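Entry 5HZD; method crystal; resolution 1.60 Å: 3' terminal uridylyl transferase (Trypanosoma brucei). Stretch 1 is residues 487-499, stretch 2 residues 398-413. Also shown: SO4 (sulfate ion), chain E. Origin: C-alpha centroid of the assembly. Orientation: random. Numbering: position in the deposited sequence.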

ATOM      1  N   VAL A 487       9.160  15.643  14.125  1.00 13.79           N
ATOM      2  CA  VAL A 487       9.053  15.576  12.675  1.00 13.31           C
ATOM      3  C   VAL A 487       9.950  16.624  12.016  1.00 15.31           C
ATOM      4  O   VAL A 487      10.718  16.313  11.107  1.00 14.88           O
ATOM      5  CB  VAL A 487       7.598  15.767  12.206  1.00 13.03           C
ATOM      6  CG1 VAL A 487       7.545  15.803  10.673  1.00 13.32           C
ATOM      7  CG2 VAL A 487       6.741  14.602  12.726  1.00 16.20           C
ATOM      8  N   ARG A 488       9.851  17.871  12.470  1.00 13.71           N
ATOM      9  CA  ARG A 488      10.705  18.921  11.922  1.00 15.14           C
ATOM     10  C   ARG A 488      12.177  18.561  12.056  1.00 15.69           C
ATOM     11  O   ARG A 488      12.967  18.865  11.161  1.00 15.41           O
ATOM     12  CB  ARG A 488      10.445  20.270  12.595  1.00 18.07           C
ATOM     13  CG  ARG A 488       9.036  20.858  12.330  1.00 16.71           C
ATOM     14  CD  ARG A 488       8.719  21.093  10.840  1.00 19.91           C
ATOM     15  NE  ARG A 488       9.596  22.101  10.239  1.00 20.46           N
ATOM     16  CZ  ARG A 488       9.428  23.424  10.330  1.00 20.58           C
ATOM     17  NH1 ARG A 488       8.414  23.960  11.024  1.00 20.66           N
ATOM     18  NH2 ARG A 488      10.279  24.231   9.714  1.00 21.52           N
ATOM     19  N   THR A 489      12.564  17.959  13.181  1.00 14.38           N
ATOM     20  CA  THR A 489      13.957  17.519  13.379  1.00 14.67           C
ATOM     21  C   THR A 489      14.410  16.626  12.240  1.00 14.30           C
ATOM     22  O   THR A 489      15.500  16.837  11.665  1.00 14.98           O
ATOM     23  CB  THR A 489      14.152  16.710  14.683  1.00 15.03           C
ATOM     24  OG1 THR A 489      13.855  17.542  15.810  1.00 16.10           O
ATOM     25  CG2 THR A 489      15.590  16.240  14.837  1.00 20.23           C
ATOM     26  N   GLU A 490      13.576  15.637  11.917  1.00 13.90           N
ATOM     27  CA  GLU A 490      13.928  14.692  10.857  1.00 13.59           C
ATOM     28  C   GLU A 490      13.972  15.340   9.472  1.00 15.55           C
ATOM     29  O   GLU A 490      14.790  14.931   8.623  1.00 15.95           O
ATOM     30  CB  GLU A 490      13.016  13.456  10.872  1.00 13.51           C
ATOM     31  CG  GLU A 490      13.070  12.656  12.199  1.00 15.52           C
ATOM     32  CD  GLU A 490      14.482  12.257  12.640  1.00 18.69           C
ATOM     33  OE1 GLU A 490      15.352  11.948  11.781  1.00 20.53           O
ATOM     34  OE2 GLU A 490      14.752  12.267  13.881  1.00 22.96           O
ATOM     35  N   LEU A 491      13.140  16.349   9.229  1.00 14.20           N
ATOM     36  CA  LEU A 491      13.211  17.030   7.928  1.00 13.29           C
ATOM     37  C   LEU A 491      14.535  17.799   7.827  1.00 15.41           C
ATOM     38  O   LEU A 491      15.180  17.784   6.765  1.00 15.95           O
ATOM     39  CB  LEU A 491      12.005  17.951   7.770  1.00 14.79           C
ATOM     40  CG  LEU A 491      10.703  17.192   7.548  1.00 12.56           C
ATOM     41  CD1 LEU A 491       9.522  18.107   7.850  1.00 13.76           C
ATOM     42  CD2 LEU A 491      10.600  16.662   6.110  1.00 12.53           C
ATOM     43  N   TYR A 492      14.975  18.442   8.914  1.00 15.74           N
ATOM     44  CA  TYR A 492      16.276  19.118   8.872  1.00 16.82           C
ATOM     45  C   TYR A 492      17.373  18.096   8.667  1.00 15.48           C
ATOM     46  O   TYR A 492      18.322  18.358   7.926  1.00 17.38           O
ATOM     47  CB  TYR A 492      16.595  19.882  10.175  1.00 15.08           C
ATOM     48  CG  TYR A 492      15.711  21.044  10.484  1.00 17.17           C
ATOM     49  CD1 TYR A 492      15.561  22.085   9.580  1.00 16.44           C
ATOM     50  CD2 TYR A 492      15.065  21.126  11.712  1.00 15.49           C
ATOM     51  CE1 TYR A 492      14.748  23.177   9.876  1.00 21.81           C
ATOM     52  CE2 TYR A 492      14.245  22.204  12.023  1.00 18.65           C
ATOM     53  CZ  TYR A 492      14.102  23.223  11.107  1.00 19.80           C
ATOM     54  OH  TYR A 492      13.284  24.297  11.395  1.00 22.18           O
ATOM     55  N   ARG A 493      17.279  16.937   9.339  1.00 15.01           N
ATOM     56  CA  ARG A 493      18.309  15.920   9.258  1.00 18.34           C
ATOM     57  C   ARG A 493      18.389  15.396   7.820  1.00 17.72           C
ATOM     58  O   ARG A 493      19.499  15.202   7.292  1.00 19.08           O
ATOM     59  CB  ARG A 493      18.024  14.789  10.241  1.00 18.39           C
ATOM     60  CG  ARG A 493      19.219  13.902  10.463  1.00 20.80           C
ATOM     61  CD  ARG A 493      18.957  12.626  11.235  1.00 24.86           C
ATOM     62  NE  ARG A 493      18.029  12.755  12.353  1.00 32.49           N
ATOM     63  CZ  ARG A 493      18.339  13.105  13.603  1.00 29.31           C
ATOM     64  NH1 ARG A 493      19.583  13.425  13.983  1.00 32.20           N
ATOM     65  NH2 ARG A 493      17.364  13.149  14.490  1.00 26.36           N
ATOM     66  N   GLY A 494      17.241  15.211   7.177  1.00 15.30           N
ATOM     67  CA  GLY A 494      17.250  14.744   5.796  1.00 16.53           C
ATOM     68  C   GLY A 494      17.922  15.736   4.860  1.00 17.70           C
ATOM     69  O   GLY A 494      18.706  15.340   3.990  1.00 19.42           O
ATOM     70  N   LEU A 495      17.617  17.022   5.040  1.00 15.68           N
ATOM     71  CA  LEU A 495      18.184  18.095   4.229  1.00 14.96           C
ATOM     72  C   LEU A 495      19.700  18.062   4.335  1.00 19.39           C
ATOM     73  O   LEU A 495      20.409  18.059   3.325  1.00 20.64           O
ATOM     74  CB  LEU A 495      17.682  19.442   4.732  1.00 16.89           C
ATOM     75  CG  LEU A 495      18.184  20.674   4.002  1.00 17.22           C
ATOM     76  CD1 LEU A 495      17.662  20.649   2.567  1.00 26.18           C
ATOM     77  CD2 LEU A 495      17.713  21.938   4.704  1.00 23.15           C
ATOM     78  N   LEU A 496      20.196  18.027   5.564  1.00 15.92           N
ATOM     79  CA  LEU A 496      21.631  18.091   5.800  1.00 16.48           C
ATOM     80  C   LEU A 496      22.334  16.857   5.265  1.00 20.08           C
ATOM     81  O   LEU A 496      23.481  16.950   4.801  1.00 22.76           O
ATOM     82  CB  LEU A 496      21.938  18.301   7.289  1.00 19.42           C
ATOM     83  CG  LEU A 496      21.384  19.613   7.837  1.00 22.13           C
ATOM     84  CD1 LEU A 496      21.487  19.688   9.377  1.00 22.05           C
ATOM     85  CD2 LEU A 496      22.074  20.793   7.196  1.00 22.95           C
ATOM     86  N   SER A 497      21.677  15.705   5.332  1.00 18.98           N
ATOM     87  CA  SER A 497      22.322  14.444   4.943  1.00 19.89           C
ATOM     88  C   SER A 497      22.542  14.358   3.432  1.00 22.84           C
ATOM     89  O   SER A 497      23.473  13.691   2.971  1.00 20.85           O
ATOM     90  CB  SER A 497      21.465  13.259   5.364  1.00 25.47           C
ATOM     91  OG  SER A 497      21.432  13.152   6.782  1.00 28.34           O
ATOM     92  N   LEU A 498      21.684  15.008   2.661  1.00 21.46           N
ATOM     93  CA  LEU A 498      21.765  14.886   1.197  1.00 18.16           C
ATOM     94  C   LEU A 498      22.855  15.808   0.632  1.00 20.54           C
ATOM     95  O   LEU A 498      23.190  15.751  -0.562  1.00 21.35           O
ATOM     96  CB  LEU A 498      20.402  15.173   0.540  1.00 16.31           C
ATOM     97  CG  LEU A 498      19.335  14.113   0.796  1.00 16.32           C
ATOM     98  CD1 LEU A 498      17.935  14.643   0.416  1.00 18.70           C
ATOM     99  CD2 LEU A 498      19.623  12.835   0.052  1.00 21.61           C
ATOM    100  N   LEU A 499      23.394  16.679   1.479  1.00 17.26           N
ATOM    101  CA  LEU A 499      24.494  17.546   1.039  1.00 21.40           C
ATOM    102  C   LEU A 499      25.839  16.919   1.309  1.00 21.05           C
ATOM    103  O   LEU A 499      26.878  17.519   1.015  1.00 24.44           O
ATOM    104  CB  LEU A 499      24.472  18.902   1.756  1.00 20.31           C
ATOM    105  CG  LEU A 499      23.188  19.693   1.605  1.00 28.92           C
ATOM    106  CD1 LEU A 499      23.257  20.952   2.469  1.00 32.17           C
ATOM    107  CD2 LEU A 499      22.981  20.057   0.147  1.00 27.41           C
TER
HETATM  108  S   SO4 E 704      23.025  13.997  13.637  1.00 47.21           S
HETATM  109  O1  SO4 E 704      22.332  13.789  14.910  1.00 50.02           O
HETATM  110  O2  SO4 E 704      22.057  14.062  12.534  1.00 39.12           O
HETATM  111  O3  SO4 E 704      23.942  12.877  13.414  1.00 49.99           O
HETATM  112  O4  SO4 E 704      23.777  15.250  13.716  1.00 49.33           O
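Stretch 2 (398-413) MLVGFFYFYSFEFDWG

Two helices pack closely when the projecting side chains of one settle into the depressions between side chains of the other, and when a residue without a side chain makes room for a bulky one. The contact between residues 487-499 and 398-413 of this uridylyl transferase illustrates both devices. Each stretch is helical over most of its length, and both helices begin earlier in the chain. Their N-to-C directions differ by 143°, with a signed crossing angle of -143°, so stretch 2 runs roughly antiparallel but distinctly oblique to stretch 1. The axes approach to 8.4 Å, and the backbones come near each other where the CA atoms of Leu495 and Phe403 lie 5.0 Å apart. Together the two stretches bury 781 Å².

Two leucines, one helical turn apart, act as knobs. Leu491 enters a hollow framed by Phe402, Phe403, Tyr406 and Ser407; its CD2 lies 4.0 Å from CD1 of Phe403, and its CD1 lies 4.1 Å from CB of Tyr406. Leu495 fills the neighbouring hollow among Val400, Phe403, Tyr404 and Ser407, with its CD1 3.8 Å from CB of Tyr404. Its CD2 also meets the ring edge of Phe408, 3.8 Å from CE2. Phe403 and Ser407 thus belong to the walls of both pockets.

Phe403 is itself a bump, its CA-to-CB bond pointing toward stretch 1, and Gly494 supplies the space it needs. The CA of Gly494 sits over the face of the ring, 4.0 Å from the centroid of Phe403, in a CH-pi contact. A CB at Gly494 would point toward stretch 2 and fall 2.3 Å from CE1 of Phe403, a clash. Farther along, Leu498 closes the packing: its CD1 is 3.5 Å from CD2 of Phe403 and 3.8 Å from CD2 of Leu399, while its CB rests 3.6 Å from CG2 of Val400.

At the other end, stretch 2 widens into a pi-type turn at 405-409 before leaving the helix, and beyond it the CA-to-CB bond of Trp412 points toward stretch 1. Arg488 CD lies over the five-membered ring of Trp412, 4.2 Å from its centroid, and CD1 of Leu491 touches CZ2 of the same indole at 4.1 Å. The guanidinium reaches on, giving a weak hydrogen bond from Arg488 NH2 to Ser407 O at 3.0 Å. Two waters add hydrogen-bonded links here: one joins Ser407 OG to O and NE of Arg488, and another links Ser407 O to Tyr492 OH.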

ATOM      1  N   MET A 398      15.478  17.074  -6.832  1.00 13.11           N
ATOM      2  CA  MET A 398      14.101  17.032  -6.353  1.00 12.74           C
ATOM      3  C   MET A 398      13.994  16.585  -4.911  1.00 13.12           C
ATOM      4  O   MET A 398      13.197  17.122  -4.141  1.00 13.23           O
ATOM      5  CB  MET A 398      13.279  16.130  -7.258  1.00 15.50           C
ATOM      6  CG  MET A 398      13.138  16.771  -8.622  1.00 16.92           C
ATOM      7  SD  MET A 398      12.556  15.610  -9.887  1.00 18.26           S
ATOM      8  CE  MET A 398      10.829  15.403  -9.423  1.00 14.07           C
ATOM      9  N   LEU A 399      14.799  15.596  -4.538  1.00 12.52           N
ATOM     10  CA  LEU A 399      14.766  15.117  -3.157  1.00 12.62           C
ATOM     11  C   LEU A 399      15.337  16.138  -2.178  1.00 15.79           C
ATOM     12  O   LEU A 399      14.745  16.401  -1.123  1.00 14.71           O
ATOM     13  CB  LEU A 399      15.466  13.766  -3.008  1.00 14.70           C
ATOM     14  CG  LEU A 399      15.129  13.098  -1.676  1.00 18.32           C
ATOM     15  CD1 LEU A 399      13.676  12.675  -1.628  1.00 19.87           C
ATOM     16  CD2 LEU A 399      16.067  11.880  -1.414  1.00 21.06           C
ATOM     17  N   VAL A 400      16.469  16.747  -2.514  1.00 14.32           N
ATOM     18  CA  VAL A 400      17.000  17.817  -1.669  1.00 16.13           C
ATOM     19  C   VAL A 400      15.968  18.940  -1.561  1.00 15.99           C
ATOM     20  O   VAL A 400      15.722  19.498  -0.484  1.00 16.15           O
ATOM     21  CB  VAL A 400      18.299  18.367  -2.282  1.00 19.93           C
ATOM     22  CG1 VAL A 400      18.736  19.653  -1.553  1.00 32.50           C
ATOM     23  CG2 VAL A 400      19.334  17.325  -2.186  1.00 20.46           C
ATOM     24  N   GLY A 401      15.313  19.222  -2.679  1.00 13.66           N
ATOM     25  CA  GLY A 401      14.327  20.274  -2.732  1.00 14.55           C
ATOM     26  C   GLY A 401      13.116  19.987  -1.853  1.00 13.28           C
ATOM     27  O   GLY A 401      12.527  20.921  -1.306  1.00 14.34           O
ATOM     28  N   PHE A 402      12.756  18.708  -1.707  1.00 13.14           N
ATOM     29  CA  PHE A 402      11.634  18.316  -0.848  1.00 12.13           C
ATOM     30  C   PHE A 402      11.969  18.670   0.610  1.00 12.26           C
ATOM     31  O   PHE A 402      11.161  19.269   1.334  1.00 12.66           O
ATOM     32  CB  PHE A 402      11.369  16.806  -1.002  1.00 11.86           C
ATOM     33  CG  PHE A 402      10.467  16.203   0.063  1.00 12.13           C
ATOM     34  CD1 PHE A 402      10.994  15.695   1.243  1.00 12.23           C
ATOM     35  CD2 PHE A 402       9.102  16.090  -0.162  1.00 11.44           C
ATOM     36  CE1 PHE A 402      10.192  15.125   2.216  1.00 13.17           C
ATOM     37  CE2 PHE A 402       8.286  15.504   0.785  1.00 11.29           C
ATOM     38  CZ  PHE A 402       8.836  15.009   1.967  1.00 11.33           C
ATOM     39  N   PHE A 403      13.163  18.299   1.042  1.00 12.43           N
ATOM     40  CA  PHE A 403      13.560  18.565   2.429  1.00 12.63           C
ATOM     41  C   PHE A 403      13.737  20.060   2.643  1.00 14.58           C
ATOM     42  O   PHE A 403      13.371  20.583   3.694  1.00 15.20           O
ATOM     43  CB  PHE A 403      14.828  17.781   2.787  1.00 13.20           C
ATOM     44  CG  PHE A 403      14.565  16.322   2.983  1.00 15.82           C
ATOM     45  CD1 PHE A 403      13.942  15.881   4.143  1.00 17.60           C
ATOM     46  CD2 PHE A 403      14.903  15.387   2.005  1.00 17.75           C
ATOM     47  CE1 PHE A 403      13.695  14.521   4.328  1.00 15.11           C
ATOM     48  CE2 PHE A 403      14.643  14.044   2.190  1.00 18.29           C
ATOM     49  CZ  PHE A 403      14.046  13.605   3.350  1.00 17.31           C
ATOM     50  N   TYR A 404      14.280  20.773   1.652  1.00 14.50           N
ATOM     51  CA  TYR A 404      14.337  22.225   1.783  1.00 15.69           C
ATOM     52  C   TYR A 404      12.946  22.884   1.861  1.00 14.93           C
ATOM     53  O   TYR A 404      12.719  23.768   2.716  1.00 15.42           O
ATOM     54  CB  TYR A 404      15.184  22.842   0.657  1.00 13.66           C
ATOM     55  CG  TYR A 404      15.414  24.327   0.842  1.00 16.61           C
ATOM     56  CD1 TYR A 404      16.452  24.789   1.631  1.00 20.31           C
ATOM     57  CD2 TYR A 404      14.571  25.248   0.233  1.00 24.57           C
ATOM     58  CE1 TYR A 404      16.647  26.161   1.804  1.00 24.22           C
ATOM     59  CE2 TYR A 404      14.748  26.598   0.403  1.00 28.93           C
ATOM     60  CZ  TYR A 404      15.795  27.043   1.173  1.00 26.97           C
ATOM     61  OH  TYR A 404      15.968  28.401   1.339  1.00 31.33           O
ATOM     62  N   PHE A 405      12.030  22.462   0.985  1.00 13.02           N
ATOM     63  CA  PHE A 405      10.670  23.008   0.949  1.00 12.96           C
ATOM     64  C   PHE A 405      10.001  22.865   2.308  1.00 12.92           C
ATOM     65  O   PHE A 405       9.432  23.836   2.840  1.00 13.88           O
ATOM     66  CB  PHE A 405       9.873  22.279  -0.140  1.00 13.17           C
ATOM     67  CG  PHE A 405       8.462  22.766  -0.288  1.00 15.00           C
ATOM     68  CD1 PHE A 405       8.189  23.985  -0.887  1.00 15.51           C
ATOM     69  CD2 PHE A 405       7.404  22.007   0.177  1.00 12.55           C
ATOM     70  CE1 PHE A 405       6.863  24.466  -1.026  1.00 13.97           C
ATOM     71  CE2 PHE A 405       6.067  22.465   0.032  1.00 12.47           C
ATOM     72  CZ  PHE A 405       5.799  23.682  -0.573  1.00 14.71           C
ATOM     73  N   TYR A 406      10.097  21.679   2.902  1.00 14.77           N
ATOM     74  CA  TYR A 406       9.383  21.483   4.157  1.00 13.52           C
ATOM     75  C   TYR A 406      10.125  22.011   5.360  1.00 16.18           C
ATOM     76  O   TYR A 406       9.532  22.184   6.429  1.00 17.09           O
ATOM     77  CB  TYR A 406       8.949  20.027   4.316  1.00 13.08           C
ATOM     78  CG  TYR A 406       7.792  19.709   3.391  1.00 12.11           C
ATOM     79  CD1 TYR A 406       6.569  20.368   3.536  1.00 12.18           C
ATOM     80  CD2 TYR A 406       7.930  18.766   2.360  1.00 12.39           C
ATOM     81  CE1 TYR A 406       5.497  20.095   2.690  1.00 12.01           C
ATOM     82  CE2 TYR A 406       6.843  18.474   1.507  1.00 11.68           C
ATOM     83  CZ  TYR A 406       5.646  19.147   1.686  1.00 11.76           C
ATOM     84  OH  TYR A 406       4.579  18.887   0.862  1.00 11.99           O
ATOM     85  N   SER A 407      11.418  22.276   5.206  1.00 13.83           N
ATOM     86  CA  SER A 407      12.154  22.859   6.315  1.00 14.78           C
ATOM     87  C   SER A 407      12.071  24.397   6.340  1.00 18.84           C
ATOM     88  O   SER A 407      12.078  24.992   7.417  1.00 20.43           O
ATOM     89  CB  SER A 407      13.638  22.401   6.278  1.00 13.78           C
ATOM     90  OG  SER A 407      13.805  20.993   6.481  1.00 16.76           O
ATOM     91  N   PHE A 408      11.953  25.041   5.175  1.00 14.22           N
ATOM     92  CA  PHE A 408      12.062  26.515   5.096  1.00 17.61           C
ATOM     93  C   PHE A 408      10.986  27.252   4.326  1.00 22.34           C
ATOM     94  O   PHE A 408      10.782  28.447   4.547  1.00 29.26           O
ATOM     95  CB  PHE A 408      13.435  26.936   4.533  1.00 19.69           C
ATOM     96  CG  PHE A 408      14.571  26.606   5.439  1.00 19.90           C
ATOM     97  CD1 PHE A 408      14.724  27.271   6.640  1.00 23.31           C
ATOM     98  CD2 PHE A 408      15.472  25.605   5.112  1.00 22.48           C
ATOM     99  CE1 PHE A 408      15.764  26.947   7.506  1.00 24.92           C
ATOM    100  CE2 PHE A 408      16.506  25.278   5.953  1.00 22.44           C
ATOM    101  CZ  PHE A 408      16.662  25.949   7.159  1.00 26.83           C
ATOM    102  N   GLU A 409      10.311  26.588   3.400  1.00 17.50           N
ATOM    103  CA  GLU A 409       9.381  27.289   2.522  1.00 18.66           C
ATOM    104  C   GLU A 409       7.926  27.081   2.917  1.00 18.96           C
ATOM    105  O   GLU A 409       7.150  28.047   3.044  1.00 22.04           O
ATOM    106  CB  GLU A 409       9.564  26.790   1.095  1.00 20.33           C
ATOM    107  CG  GLU A 409      10.952  26.917   0.536  1.00 33.53           C
ATOM    108  CD  GLU A 409      10.955  26.544  -0.923  1.00 39.84           C
ATOM    109  OE1 GLU A 409      11.613  25.556  -1.291  1.00 33.20           O
ATOM    110  OE2 GLU A 409      10.238  27.219  -1.698  1.00 47.40           O
ATOM    111  N   PHE A 410       7.545  25.821   3.124  1.00 17.02           N
ATOM    112  CA  PHE A 410       6.145  25.535   3.461  1.00 15.30           C
ATOM    113  C   PHE A 410       5.754  26.143   4.809  1.00 14.89           C
ATOM    114  O   PHE A 410       6.485  26.012   5.798  1.00 17.90           O
ATOM    115  CB  PHE A 410       5.879  24.014   3.456  1.00 13.02           C
ATOM    116  CG  PHE A 410       4.447  23.694   3.735  1.00 12.95           C
ATOM    117  CD1 PHE A 410       3.478  23.980   2.786  1.00 12.97           C
ATOM    118  CD2 PHE A 410       4.067  23.175   4.962  1.00 12.94           C
ATOM    119  CE1 PHE A 410       2.123  23.748   3.048  1.00 13.23           C
ATOM    120  CE2 PHE A 410       2.711  22.942   5.243  1.00 12.94           C
ATOM    121  CZ  PHE A 410       1.741  23.239   4.295  1.00 12.96           C
ATOM    122  N   ASP A 411       4.580  26.778   4.850  1.00 14.13           N
ATOM    123  CA  ASP A 411       4.132  27.446   6.074  1.00 14.89           C
ATOM    124  C   ASP A 411       3.323  26.463   6.912  1.00 14.61           C
ATOM    125  O   ASP A 411       2.091  26.413   6.818  1.00 15.06           O
ATOM    126  CB  ASP A 411       3.307  28.677   5.744  1.00 18.85           C
ATOM    127  CG  ASP A 411       3.029  29.537   6.965  1.00 22.02           C
ATOM    128  OD1 ASP A 411       3.142  29.034   8.115  1.00 20.17           O
ATOM    129  OD2 ASP A 411       2.722  30.730   6.764  1.00 24.26           O
ATOM    130  N   TRP A 412       4.020  25.711   7.746  1.00 14.20           N
ATOM    131  CA  TRP A 412       3.350  24.706   8.587  1.00 14.95           C
ATOM    132  C   TRP A 412       2.395  25.343   9.579  1.00 15.60           C
ATOM    133  O   TRP A 412       1.447  24.696  10.048  1.00 15.39           O
ATOM    134  CB  TRP A 412       4.353  23.879   9.363  1.00 14.91           C
ATOM    135  CG  TRP A 412       5.172  22.876   8.566  1.00 13.43           C
ATOM    136  CD1 TRP A 412       6.483  23.021   8.194  1.00 15.17           C
ATOM    137  CD2 TRP A 412       4.773  21.567   8.128  1.00 13.63           C
ATOM    138  NE1 TRP A 412       6.926  21.887   7.548  1.00 14.77           N
ATOM    139  CE2 TRP A 412       5.901  20.978   7.489  1.00 13.38           C
ATOM    140  CE3 TRP A 412       3.585  20.827   8.221  1.00 15.22           C
ATOM    141  CZ2 TRP A 412       5.879  19.686   6.958  1.00 12.60           C
ATOM    142  CZ3 TRP A 412       3.552  19.548   7.672  1.00 14.58           C
ATOM    143  CH2 TRP A 412       4.698  18.982   7.041  1.00 14.67           C
ATOM    144  N   GLY A 413       2.634  26.609   9.912  1.00 15.20           N
ATOM    145  CA  GLY A 413       1.846  27.267  10.941  1.00 17.98           C
ATOM    146  C   GLY A 413       0.475  27.662  10.445  1.00 19.19           C
ATOM    147  O   GLY A 413      -0.497  27.643  11.219  1.00 19.43           O
TER
HETATM  148  O   HOH W   1      12.208  20.990   9.279  1.00 18.94           O
HETATM  149  O   HOH W   2      13.044  26.394   9.577  1.00 27.00           O